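Local atomic coordinates of acetate kinase (Entamoeba histolytica, PDB entry 4H0O), a protein that probably interconverts acetate and acetyl phosphate, as a pyrophosphate-dependent acetate kinase of the ASKHA superfamily with a ribonuclease H-like fold. Residues S14-I18 with K29-S33; F105-I111 with R148-I153. All coordinates share one frame; numbering follows the deposited sequence.

How the contacts relate
Contact 1 and contact 2 lie in one mixed sheet of the ribonuclease H-like fold, their centres about 17 Å apart. Contact 1 comes first along the chain and joins strands 16-21 and 26-31, a hairpin within the antiparallel half. Contact 2 adds the short outermost strand 109-110 to strand 148-153. Strand 93-98 runs between the two, parallel to both 16-21 and 148-153, and bonds to each. The C-terminal helix 390-402 reaches across, touching Ile-18 and Phe-31 of contact 1 and Val-110 and Tyr-150 of contact 2. Beyond or near the C-terminal ends of the three parallel strands come Asn-20, Arg-97 and Asp-154, predicted to serve magnesium binding, substrate binding and catalysis.

Contact 1: residues S14-I18 with K29-S33; sequences SNVLI and KVFCS
Val-16 and Phe-31 exchange two backbone hydrogen bonds, Val-16 N to Phe-31 O at 3.0 Å and Phe-31 N to Val-16 O at 2.9 Å. Two residues on, Ile-18 and Lys-29 form a second such pair. Its bond from Ile-18 N to Lys-29 O, 2.8 Å long, is almost straight at hydrogen (179°), while Lys-29 N reaches Ile-18 O at 3.1 Å. Weaker CA-H...O contacts accompany these bonds: Val-16 O also receives the CA-H of Val-30, between the two pairs, and Phe-31 O that of Asn-15, just before them. This is the antiparallel beta hairpin 16-21/26-31, within the sheet of the ribonuclease H-like fold. Val-30 bonds onward to strand 36-44 and Leu-17 to strand 93-98, so both hairpin strands are internal to the sheet. The apolar side chains divide between its two faces. On one, Ile-18 turns its CD1 to the edge of the Phe-31 ring, near the ring plane and 3.4 Å from CD2; helix 390-402 packs here through Leu-392 and Leu-395. On the other, the non-hydrogen-bonded pair Leu-17 and Val-30 meets through methyls. With chi1 174° carrying CG anti to the backbone N and chi2 61° turning the branch, Leu-17 brings CD1 to within 3.9 Å of Val-30 CG2. The other Val-30 methyl, CG1, rests 3.7 Å from Asn-15 CB. Where the pairing runs out, the Asn-15 amide lies by Cys-32, OD1 3.3 Å from its CB, and the amide ND2 hydrogen-bonds to Ser-90 O.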
ATOM      1  N   SER B  14     -44.852  -8.305  -9.234  1.00 53.04           N
ATOM      2  CA  SER B  14     -43.833  -9.010 -10.003  1.00 55.17           C
ATOM      3  C   SER B  14     -42.816  -9.681  -9.086  1.00 49.72           C
ATOM      4  O   SER B  14     -42.301  -9.060  -8.156  1.00 51.54           O
ATOM      5  CB  SER B  14     -43.126  -8.051 -10.962  1.00 50.97           C
ATOM      6  OG  SER B  14     -43.985  -7.656 -12.017  1.00 56.97           O
ATOM      7  N   ASN B  15     -42.532 -10.951  -9.355  1.00 54.58           N
ATOM      8  CA  ASN B  15     -41.579 -11.706  -8.556  1.00 46.79           C
ATOM      9  C   ASN B  15     -40.195 -11.695  -9.203  1.00 46.50           C
ATOM     10  O   ASN B  15     -40.072 -11.773 -10.428  1.00 43.85           O
ATOM     11  CB  ASN B  15     -42.058 -13.147  -8.363  1.00 42.02           C
ATOM     12  CG  ASN B  15     -43.350 -13.234  -7.574  1.00 45.99           C
ATOM     13  OD1 ASN B  15     -43.593 -12.444  -6.660  1.00 54.44           O
ATOM     14  ND2 ASN B  15     -44.187 -14.204  -7.922  1.00 46.47           N
ATOM     15  N   VAL B  16     -39.159 -11.592  -8.376  1.00 42.49           N
ATOM     16  CA  VAL B  16     -37.784 -11.628  -8.867  1.00 45.22           C
ATOM     17  C   VAL B  16     -37.023 -12.763  -8.197  1.00 46.06           C
ATOM     18  O   VAL B  16     -36.962 -12.838  -6.967  1.00 38.64           O
ATOM     19  CB  VAL B  16     -37.043 -10.297  -8.614  1.00 40.85           C
ATOM     20  CG1 VAL B  16     -35.633 -10.356  -9.181  1.00 38.83           C
ATOM     21  CG2 VAL B  16     -37.803  -9.140  -9.232  1.00 37.20           C
ATOM     22  N   LEU B  17     -36.457 -13.649  -9.012  1.00 35.79           N
ATOM     23  CA  LEU B  17     -35.660 -14.759  -8.506  1.00 39.01           C
ATOM     24  C   LEU B  17     -34.185 -14.360  -8.442  1.00 35.68           C
ATOM     25  O   LEU B  17     -33.592 -13.999  -9.460  1.00 34.78           O
ATOM     26  CB  LEU B  17     -35.837 -15.982  -9.412  1.00 32.86           C
ATOM     27  CG  LEU B  17     -34.976 -17.215  -9.124  1.00 44.99           C
ATOM     28  CD1 LEU B  17     -35.260 -17.753  -7.734  1.00 33.67           C
ATOM     29  CD2 LEU B  17     -35.206 -18.296 -10.171  1.00 29.15           C
ATOM     30  N   ILE B  18     -33.596 -14.407  -7.249  1.00 32.67           N
ATOM     31  CA  ILE B  18     -32.165 -14.136  -7.099  1.00 36.68           C
ATOM     32  C   ILE B  18     -31.402 -15.411  -6.749  1.00 38.48           C
ATOM     33  O   ILE B  18     -31.727 -16.091  -5.773  1.00 36.52           O
ATOM     34  CB  ILE B  18     -31.878 -13.051  -6.028  1.00 40.73           C
ATOM     35  CG1 ILE B  18     -32.146 -11.652  -6.586  1.00 35.49           C
ATOM     36  CG2 ILE B  18     -30.434 -13.122  -5.551  1.00 33.04           C
ATOM     37  CD1 ILE B  18     -33.557 -11.200  -6.410  1.00 42.81           C
ATOM     38  N   LYS B  29     -33.580 -16.634  -3.374  1.00 41.73           N
ATOM     39  CA  LYS B  29     -34.689 -15.918  -2.765  1.00 44.80           C
ATOM     40  C   LYS B  29     -35.592 -15.370  -3.862  1.00 44.82           C
ATOM     41  O   LYS B  29     -35.131 -15.087  -4.970  1.00 38.05           O
ATOM     42  CB  LYS B  29     -34.180 -14.776  -1.881  1.00 52.05           C
ATOM     43  CG  LYS B  29     -33.478 -15.218  -0.605  1.00 50.24           C
ATOM     44  CD  LYS B  29     -33.187 -14.023   0.298  1.00 63.06           C
ATOM     45  CE  LYS B  29     -32.390 -14.424   1.532  1.00 66.02           C
ATOM     46  NZ  LYS B  29     -33.160 -15.324   2.436  1.00 74.84           N
ATOM     47  N   VAL B  30     -36.880 -15.238  -3.557  1.00 37.37           N
ATOM     48  CA  VAL B  30     -37.810 -14.582  -4.468  1.00 39.65           C
ATOM     49  C   VAL B  30     -38.388 -13.349  -3.784  1.00 43.61           C
ATOM     50  O   VAL B  30     -38.832 -13.420  -2.634  1.00 42.33           O
ATOM     51  CB  VAL B  30     -38.951 -15.521  -4.915  1.00 45.27           C
ATOM     52  CG1 VAL B  30     -39.872 -14.806  -5.897  1.00 35.79           C
ATOM     53  CG2 VAL B  30     -38.385 -16.776  -5.553  1.00 36.19           C
ATOM     54  N   PHE B  31     -38.367 -12.218  -4.483  1.00 40.31           N
ATOM     55  CA  PHE B  31     -38.875 -10.975  -3.915  1.00 43.98           C
ATOM     56  C   PHE B  31     -40.149 -10.494  -4.601  1.00 41.87           C
ATOM     57  O   PHE B  31     -40.280 -10.573  -5.826  1.00 43.66           O
ATOM     58  CB  PHE B  31     -37.815  -9.870  -3.984  1.00 41.77           C
ATOM     59  CG  PHE B  31     -36.619 -10.116  -3.111  1.00 49.90           C
ATOM     60  CD1 PHE B  31     -36.603  -9.687  -1.791  1.00 44.42           C
ATOM     61  CD2 PHE B  31     -35.502 -10.765  -3.613  1.00 45.80           C
ATOM     62  CE1 PHE B  31     -35.496  -9.908  -0.989  1.00 47.28           C
ATOM     63  CE2 PHE B  31     -34.393 -10.989  -2.817  1.00 45.58           C
ATOM     64  CZ  PHE B  31     -34.390 -10.561  -1.504  1.00 47.05           C
ATOM     65  N   CYS B  32     -41.085  -9.998  -3.797  1.00 49.85           N
ATOM     66  CA  CYS B  32     -42.250  -9.287  -4.307  1.00 49.89           C
ATOM     67  C   CYS B  32     -42.428  -8.023  -3.474  1.00 51.35           C
ATOM     68  O   CYS B  32     -42.775  -8.098  -2.292  1.00 53.80           O
ATOM     69  CB  CYS B  32     -43.504 -10.158  -4.230  1.00 49.88           C
ATOM     70  SG  CYS B  32     -44.929  -9.474  -5.109  1.00 57.53           S
ATOM     71  N   SER B  33     -42.176  -6.871  -4.094  1.00 52.76           N
ATOM     72  CA  SER B  33     -42.164  -5.582  -3.395  1.00 54.22           C
ATOM     73  C   SER B  33     -41.261  -5.593  -2.163  1.00 64.09           C
ATOM     74  O   SER B  33     -41.738  -5.450  -1.036  1.00 65.79           O
ATOM     75  CB  SER B  33     -43.580  -5.138  -3.012  1.00 56.42           C
ATOM     76  OG  SER B  33     -44.244  -4.556  -4.119  1.00 69.63           O
TER

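Contact 2: residues F105-I111 with R148-I153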
ATOM      1  N   PHE B 105     -16.949  -5.325 -19.151  1.00 37.32           N
ATOM      2  CA  PHE B 105     -18.086  -4.904 -18.338  1.00 38.55           C
ATOM      3  C   PHE B 105     -17.812  -3.663 -17.476  1.00 42.29           C
ATOM      4  O   PHE B 105     -17.274  -3.762 -16.369  1.00 41.17           O
ATOM      5  CB  PHE B 105     -18.593  -6.070 -17.482  1.00 39.12           C
ATOM      6  CG  PHE B 105     -19.243  -7.176 -18.278  1.00 37.68           C
ATOM      7  CD1 PHE B 105     -20.587  -7.107 -18.613  1.00 36.57           C
ATOM      8  CD2 PHE B 105     -18.515  -8.289 -18.677  1.00 39.61           C
ATOM      9  CE1 PHE B 105     -21.193  -8.123 -19.339  1.00 38.99           C
ATOM     10  CE2 PHE B 105     -19.115  -9.307 -19.401  1.00 39.53           C
ATOM     11  CZ  PHE B 105     -20.454  -9.223 -19.731  1.00 44.29           C
ATOM     12  N   LYS B 106     -18.190  -2.500 -18.003  1.00 38.84           N
ATOM     13  CA  LYS B 106     -18.146  -1.247 -17.255  1.00 42.32           C
ATOM     14  C   LYS B 106     -19.486  -1.042 -16.559  1.00 41.15           C
ATOM     15  O   LYS B 106     -19.618  -0.215 -15.654  1.00 41.72           O
ATOM     16  CB  LYS B 106     -17.844  -0.066 -18.188  1.00 37.69           C
ATOM     17  CG  LYS B 106     -16.420  -0.042 -18.742  1.00 45.06           C
ATOM     18  CD  LYS B 106     -16.422   0.025 -20.263  1.00 43.30           C
ATOM     19  CE  LYS B 106     -15.013  -0.124 -20.830  1.00 57.99           C
ATOM     20  NZ  LYS B 106     -14.984  -1.035 -22.015  1.00 68.21           N
ATOM     21  N   LYS B 107     -20.483  -1.803 -17.000  1.00 38.56           N
ATOM     22  CA  LYS B 107     -21.805  -1.773 -16.391  1.00 43.34           C
ATOM     23  C   LYS B 107     -22.333  -3.187 -16.194  1.00 41.11           C
ATOM     24  O   LYS B 107     -22.012  -4.092 -16.970  1.00 39.64           O
ATOM     25  CB  LYS B 107     -22.781  -0.977 -17.267  1.00 39.78           C
ATOM     26  CG  LYS B 107     -22.576   0.531 -17.230  1.00 44.50           C
ATOM     27  CD  LYS B 107     -23.493   1.263 -18.211  1.00 58.15           C
ATOM     28  CE  LYS B 107     -23.166   0.915 -19.660  1.00 59.72           C
ATOM     29  NZ  LYS B 107     -23.810   1.854 -20.627  1.00 61.61           N
ATOM     30  N   SER B 108     -23.142  -3.382 -15.157  1.00 39.81           N
ATOM     31  CA  SER B 108     -23.924  -4.604 -15.046  1.00 38.04           C
ATOM     32  C   SER B 108     -24.877  -4.614 -16.238  1.00 37.79           C
ATOM     33  O   SER B 108     -25.142  -3.565 -16.823  1.00 36.42           O
ATOM     34  CB  SER B 108     -24.694  -4.644 -13.729  1.00 35.06           C
ATOM     35  OG  SER B 108     -23.810  -4.787 -12.634  1.00 43.92           O
ATOM     36  N   ALA B 109     -25.393  -5.780 -16.610  1.00 40.52           N
ATOM     37  CA  ALA B 109     -26.118  -5.864 -17.874  1.00 42.74           C
ATOM     38  C   ALA B 109     -27.313  -6.800 -17.880  1.00 45.80           C
ATOM     39  O   ALA B 109     -27.335  -7.812 -17.177  1.00 40.43           O
ATOM     40  CB  ALA B 109     -25.159  -6.240 -18.999  1.00 35.06           C
ATOM     41  N   VAL B 110     -28.304  -6.446 -18.692  1.00 51.01           N
ATOM     42  CA  VAL B 110     -29.355  -7.372 -19.075  1.00 45.56           C
ATOM     43  C   VAL B 110     -28.681  -8.422 -19.950  1.00 38.06           C
ATOM     44  O   VAL B 110     -27.807  -8.089 -20.752  1.00 45.68           O
ATOM     45  CB  VAL B 110     -30.459  -6.651 -19.868  1.00 55.99           C
ATOM     46  CG1 VAL B 110     -31.485  -7.642 -20.400  1.00 52.26           C
ATOM     47  CG2 VAL B 110     -31.131  -5.594 -18.998  1.00 45.14           C
ATOM     48  N   ILE B 111     -29.066  -9.685 -19.792  1.00 38.06           N
ATOM     49  CA  ILE B 111     -28.371 -10.772 -20.478  1.00 50.53           C
ATOM     50  C   ILE B 111     -28.905 -11.038 -21.886  1.00 49.08           C
ATOM     51  O   ILE B 111     -30.088 -11.341 -22.066  1.00 48.70           O
ATOM     52  CB  ILE B 111     -28.416 -12.079 -19.659  1.00 45.17           C
ATOM     53  CG1 ILE B 111     -27.793 -11.860 -18.278  1.00 43.24           C
ATOM     54  CG2 ILE B 111     -27.689 -13.192 -20.395  1.00 40.13           C
ATOM     55  CD1 ILE B 111     -27.989 -13.017 -17.315  1.00 38.95           C
ATOM     56  N   ARG B 148     -36.925 -12.053 -18.560  1.00 47.88           N
ATOM     57  CA  ARG B 148     -35.815 -11.106 -18.548  1.00 48.76           C
ATOM     58  C   ARG B 148     -34.843 -11.457 -17.422  1.00 43.67           C
ATOM     59  O   ARG B 148     -35.256 -11.692 -16.283  1.00 41.76           O
ATOM     60  CB  ARG B 148     -36.341  -9.681 -18.365  1.00 56.52           C
ATOM     61  CG  ARG B 148     -37.472  -9.307 -19.315  1.00 51.39           C
ATOM     62  CD  ARG B 148     -36.976  -9.175 -20.745  1.00 61.44           C
ATOM     63  NE  ARG B 148     -36.273  -7.914 -20.965  1.00 78.56           N
ATOM     64  CZ  ARG B 148     -35.138  -7.797 -21.646  1.00 83.82           C
ATOM     65  NH1 ARG B 148     -34.564  -8.870 -22.175  1.00 60.73           N
ATOM     66  NH2 ARG B 148     -34.572  -6.605 -21.796  1.00 69.03           N
ATOM     67  N   GLN B 149     -33.556 -11.516 -17.747  1.00 35.54           N
ATOM     68  CA  GLN B 149     -32.538 -11.843 -16.753  1.00 42.22           C
ATOM     69  C   GLN B 149     -31.377 -10.859 -16.831  1.00 42.86           C
ATOM     70  O   GLN B 149     -31.079 -10.318 -17.902  1.00 43.08           O
ATOM     71  CB  GLN B 149     -32.051 -13.290 -16.925  1.00 41.12           C
ATOM     72  CG  GLN B 149     -33.185 -14.314 -16.960  1.00 40.94           C
ATOM     73  CD  GLN B 149     -32.725 -15.740 -16.729  1.00 49.19           C
ATOM     74  OE1 GLN B 149     -31.723 -15.985 -16.053  1.00 42.92           O
ATOM     75  NE2 GLN B 149     -33.465 -16.695 -17.286  1.00 44.74           N
ATOM     76  N   TYR B 150     -30.736 -10.619 -15.689  1.00 38.02           N
ATOM     77  CA  TYR B 150     -29.635  -9.666 -15.614  1.00 40.72           C
ATOM     78  C   TYR B 150     -28.483 -10.208 -14.783  1.00 38.68           C
ATOM     79  O   TYR B 150     -28.680 -11.019 -13.871  1.00 36.70           O
ATOM     80  CB  TYR B 150     -30.106  -8.328 -15.037  1.00 36.74           C
ATOM     81  CG  TYR B 150     -30.548  -8.372 -13.586  1.00 34.32           C
ATOM     82  CD1 TYR B 150     -31.844  -8.729 -13.246  1.00 28.14           C
ATOM     83  CD2 TYR B 150     -29.676  -8.026 -12.562  1.00 30.03           C
ATOM     84  CE1 TYR B 150     -32.257  -8.756 -11.929  1.00 33.40           C
ATOM     85  CE2 TYR B 150     -30.079  -8.053 -11.240  1.00 38.00           C
ATOM     86  CZ  TYR B 150     -31.369  -8.417 -10.931  1.00 31.74           C
ATOM     87  OH  TYR B 150     -31.772  -8.440  -9.619  1.00 33.06           O
ATOM     88  N   VAL B 151     -27.277  -9.756 -15.106  1.00 32.61           N
ATOM     89  CA  VAL B 151     -26.103 -10.144 -14.343  1.00 36.11           C
ATOM     90  C   VAL B 151     -25.490  -8.923 -13.656  1.00 38.98           C
ATOM     91  O   VAL B 151     -25.134  -7.938 -14.306  1.00 31.08           O
ATOM     92  CB  VAL B 151     -25.066 -10.884 -15.227  1.00 39.62           C
ATOM     93  CG1 VAL B 151     -24.733 -10.078 -16.473  1.00 33.65           C
ATOM     94  CG2 VAL B 151     -23.819 -11.204 -14.437  1.00 29.69           C
ATOM     95  N   ALA B 152     -25.412  -8.977 -12.332  1.00 32.69           N
ATOM     96  CA  ALA B 152     -24.787  -7.906 -11.564  1.00 29.73           C
ATOM     97  C   ALA B 152     -23.282  -8.159 -11.487  1.00 34.94           C
ATOM     98  O   ALA B 152     -22.853  -9.159 -10.910  1.00 32.40           O
ATOM     99  CB  ALA B 152     -25.386  -7.837 -10.180  1.00 30.48           C
ATOM    100  N   ILE B 153     -22.485  -7.263 -12.069  1.00 35.94           N
ATOM    101  CA  ILE B 153     -21.035  -7.456 -12.128  1.00 31.37           C
ATOM    102  C   ILE B 153     -20.301  -6.721 -10.997  1.00 33.36           C
ATOM    103  O   ILE B 153     -20.417  -5.502 -10.856  1.00 35.17           O
ATOM    104  CB  ILE B 153     -20.451  -7.038 -13.500  1.00 30.91           C
ATOM    105  CG1 ILE B 153     -20.783  -8.080 -14.571  1.00 43.32           C
ATOM    106  CG2 ILE B 153     -18.946  -6.898 -13.420  1.00 30.45           C
ATOM    107  CD1 ILE B 153     -22.120  -7.888 -15.227  1.00 41.20           C
TER
HETATM  108  O   HOH W   1     -32.662 -11.329 -20.420  1.00 50.44           O
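Ser-108 and Ile-153 meet through a side chain: Ile-153 N donates to Ser-108 OG at 2.9 Å, with an angle of 161° at hydrogen. The hydroxyl is anti to the serine's carbonyl carbon, which leaves it facing strand 148-153 in the place where regular pairing would use the carbonyl of Lys-107. Ile-153 sends CD1 to Phe-105, 3.8 Å from CD1 of the ring, the two side chains crossing at about a right angle. Next along the strand, Ala-109 and Val-151 form an antiparallel hydrogen-bonded pair, Val-151 N to Ala-109 O measuring 2.8 Å. Strand 109-110 thereby becomes the outermost strand on this side of the ribonuclease H-like sheet. Past it, Ile-111 N bonds to Gln-149 O, but the return link passes through a water that accepts from Gln-149 N (2.8 Å) and donates to Ile-111 O (3.1 Å). Ile-111 tucks CG1 4.0 Å from Val-151 CG1 on the face packed by helices 113-120 and 129-143. On the opposite face, bends in the Arg-148 chain (chi2 -70°, chi3 -77°) fold its guanidinium back obliquely to Val-110, NH2 lying 3.5 Å from CG1. Tyr-150 on that face leads away to helix 390-402, where its OH hydrogen-bonds to Ile-394 O.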